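Local atomic coordinates of chaperone SycD (Yersinia enterocolitica, PDB entry 2VGX), a protein that acts as a type III secretion chaperone for translocator proteins and probably also modulates expression of the yop operon. Residues 64-68 with 69-73. Numbering follows the deposited sequence.
Sequences CRQAM and GQYDL
Arg65 lays its side chain over the start of helix 71-84, where its CD lies 3.7 Å from Leu73 CB and one face of the guanidinium takes Leu73 CD2 near its rim. With CG beside the backbone N (chi1 -71°), the chain, extended from CG to NE, carries the guanidinium across to the first turn of helix 71-84. There NH1 donates to Leu73 O at 3.1 Å; the bond is bent (146° at the hydrogen), and NH1 sits above the carbonyl plane instead of on a lone pair. NE of the same group is hydrogen-bonded to His41. Gln70 crosses Arg65 at about a right angle, its NE2 3.7 Å from Arg65 CG, and runs alongside Met68. The Met68 chain bends at chi3 (-65°) and brings CE to 3.8 Å from Gln70 NE2, so the amide end rests against the Arg65 methylene and the Met68 methyl.

The backbone closes helix 55-67 with a Schellman motif: Gln70 N donates to Arg65 O at 2.8 Å, and Gly69 N to Gln66 O at 3.0 Å. Gly69 is the C-prime residue, with positive phi, and Gln70 then takes the N-cap position of the next helix. On another flank the Tyr71 ring comes back toward Gln66, CE1 standing 3.7 Å from Gln66 O, while the Gln66 amide hydrogen-bonds through OE1 to Tyr78 and through NE2 to Glu97. This is a tight turn between consecutive antiparallel helices, as in tetratricopeptide repeat folds. Arg65 thus joins both helices and the loop carrying His41: with NH1 held by a backbone carbonyl and NE by an imidazole, rotation of the guanidinium is probably limited, while its methylenes pack on Leu73 and Gln70.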
ATOM      1  N   CYS B  64       1.966  -0.111  16.964  1.00  7.14           N
ATOM      2  CA  CYS B  64       2.506   1.241  16.767  1.00  7.94           C
ATOM      3  C   CYS B  64       1.752   2.238  17.598  1.00 10.09           C
ATOM      4  O   CYS B  64       2.356   3.123  18.221  1.00 10.29           O
ATOM      5  CB  CYS B  64       2.411   1.671  15.291  1.00  8.40           C
ATOM      6  SG  CYS B  64       3.477   0.753  14.266  1.00 12.59           S
ATOM      7  N   ARG B  65       0.418   2.118  17.641  1.00  8.92           N
ATOM      8  CA  ARG B  65      -0.375   3.056  18.427  1.00  9.84           C
ATOM      9  C   ARG B  65      -0.055   2.895  19.909  1.00 11.29           C
ATOM     10  O   ARG B  65       0.089   3.898  20.627  1.00 11.63           O
ATOM     11  CB  ARG B  65      -1.875   2.855  18.172  1.00  9.19           C
ATOM     12  CG  ARG B  65      -2.313   3.322  16.793  1.00 12.21           C
ATOM     13  CD  ARG B  65      -3.669   2.763  16.360  1.00  8.44           C
ATOM     14  NE  ARG B  65      -4.074   3.515  15.179  1.00 10.62           N
ATOM     15  CZ  ARG B  65      -5.269   3.474  14.604  1.00 12.97           C
ATOM     16  NH1 ARG B  65      -6.215   2.694  15.120  1.00 10.08           N
ATOM     17  NH2 ARG B  65      -5.508   4.242  13.515  1.00 12.33           N
ATOM     18  N   GLN B  66       0.044   1.645  20.370  1.00 10.20           N
ATOM     19  CA  GLN B  66       0.372   1.368  21.781  1.00 12.43           C
ATOM     20  C   GLN B  66       1.741   1.983  22.118  1.00 13.92           C
ATOM     21  O   GLN B  66       1.885   2.663  23.157  1.00 15.54           O
ATOM     22  CB  GLN B  66       0.408  -0.129  22.073  1.00 10.38           C
ATOM     23  CG  GLN B  66       0.815  -0.476  23.515  1.00 13.35           C
ATOM     24  CD  GLN B  66       0.645  -1.941  23.821  1.00 14.11           C
ATOM     25  OE1 GLN B  66       0.175  -2.710  22.980  1.00 13.90           O
ATOM     26  NE2 GLN B  66       1.007  -2.344  25.031  1.00 12.86           N
ATOM     27  N   ALA B  67       2.728   1.757  21.248  1.00 13.78           N
ATOM     28  CA  ALA B  67       4.083   2.266  21.477  1.00 15.96           C
ATOM     29  C   ALA B  67       4.155   3.804  21.540  1.00 18.36           C
ATOM     30  O   ALA B  67       5.058   4.360  22.191  1.00 18.72           O
ATOM     31  CB  ALA B  67       5.043   1.710  20.471  1.00 12.47           C
ATOM     32  N   MET B  68       3.184   4.473  20.908  1.00 17.08           N
ATOM     33  CA  MET B  68       3.076   5.931  20.917  1.00 19.42           C
ATOM     34  C   MET B  68       2.119   6.480  21.980  1.00 19.53           C
ATOM     35  O   MET B  68       1.776   7.671  21.956  1.00 22.15           O
ATOM     36  CB  MET B  68       2.640   6.425  19.520  1.00 19.89           C
ATOM     37  CG  MET B  68       3.687   6.224  18.444  1.00 20.08           C
ATOM     38  SD  MET B  68       3.223   6.935  16.816  1.00 22.93           S
ATOM     39  CE  MET B  68       1.786   5.929  16.321  1.00 21.85           C
ATOM     40  N   GLY B  69       1.656   5.621  22.887  1.00 18.02           N
ATOM     41  CA  GLY B  69       0.764   6.034  23.963  1.00 18.93           C
ATOM     42  C   GLY B  69      -0.643   6.344  23.518  1.00 19.07           C
ATOM     43  O   GLY B  69      -1.397   6.992  24.232  1.00 17.35           O
ATOM     44  N   GLN B  70      -1.008   5.884  22.324  1.00 17.05           N
ATOM     45  CA  GLN B  70      -2.347   6.096  21.831  1.00 17.71           C
ATOM     46  C   GLN B  70      -3.207   4.890  22.189  1.00 17.66           C
ATOM     47  O   GLN B  70      -3.454   4.019  21.334  1.00 12.09           O
ATOM     48  CB  GLN B  70      -2.320   6.342  20.309  1.00 16.47           C
ATOM     49  CG  GLN B  70      -1.581   7.655  19.950  1.00 18.93           C
ATOM     50  CD  GLN B  70      -1.256   7.789  18.469  1.00 20.92           C
ATOM     51  OE1 GLN B  70      -0.590   8.742  18.057  1.00 25.26           O
ATOM     52  NE2 GLN B  70      -1.700   6.840  17.670  1.00 17.67           N
ATOM     53  N   TYR B  71      -3.677   4.862  23.436  1.00 16.41           N
ATOM     54  CA  TYR B  71      -4.249   3.643  24.006  1.00 17.17           C
ATOM     55  C   TYR B  71      -5.636   3.281  23.495  1.00 16.49           C
ATOM     56  O   TYR B  71      -5.885   2.110  23.244  1.00 17.07           O
ATOM     57  CB  TYR B  71      -4.158   3.623  25.540  1.00 19.45           C
ATOM     58  CG  TYR B  71      -2.718   3.703  26.014  1.00 21.24           C
ATOM     59  CD1 TYR B  71      -1.782   2.727  25.641  1.00 20.16           C
ATOM     60  CD2 TYR B  71      -2.284   4.758  26.825  1.00 22.08           C
ATOM     61  CE1 TYR B  71      -0.461   2.798  26.063  1.00 21.49           C
ATOM     62  CE2 TYR B  71      -0.930   4.845  27.249  1.00 21.16           C
ATOM     63  CZ  TYR B  71      -0.048   3.861  26.862  1.00 21.45           C
ATOM     64  OH  TYR B  71       1.264   3.925  27.263  1.00 22.96           O
ATOM     65  N   ASP B  72      -6.506   4.269  23.314  1.00 15.61           N
ATOM     66  CA  ASP B  72      -7.829   4.046  22.791  1.00 16.61           C
ATOM     67  C   ASP B  72      -7.763   3.587  21.333  1.00 15.83           C
ATOM     68  O   ASP B  72      -8.495   2.669  20.933  1.00 11.55           O
ATOM     69  CB  ASP B  72      -8.653   5.328  22.850  1.00 22.16           C
ATOM     70  CG  ASP B  72      -9.378   5.509  24.182  1.00 27.69           C
ATOM     71  OD1 ASP B  72     -10.319   4.741  24.477  1.00 31.21           O
ATOM     72  OD2 ASP B  72      -9.018   6.436  24.920  1.00 28.90           O
ATOM     73  N   LEU B  73      -6.929   4.269  20.541  1.00 11.06           N
ATOM     74  CA  LEU B  73      -6.768   3.923  19.123  1.00 11.89           C
ATOM     75  C   LEU B  73      -6.153   2.513  18.979  1.00 10.86           C
ATOM     76  O   LEU B  73      -6.547   1.747  18.077  1.00  8.84           O
ATOM     77  CB  LEU B  73      -5.932   4.968  18.376  1.00 13.60           C
ATOM     78  CG  LEU B  73      -6.612   6.290  17.942  1.00 15.11           C
ATOM     79  CD1 LEU B  73      -5.563   7.272  17.350  1.00 18.09           C
ATOM     80  CD2 LEU B  73      -7.754   6.054  16.947  1.00 16.36           C
TER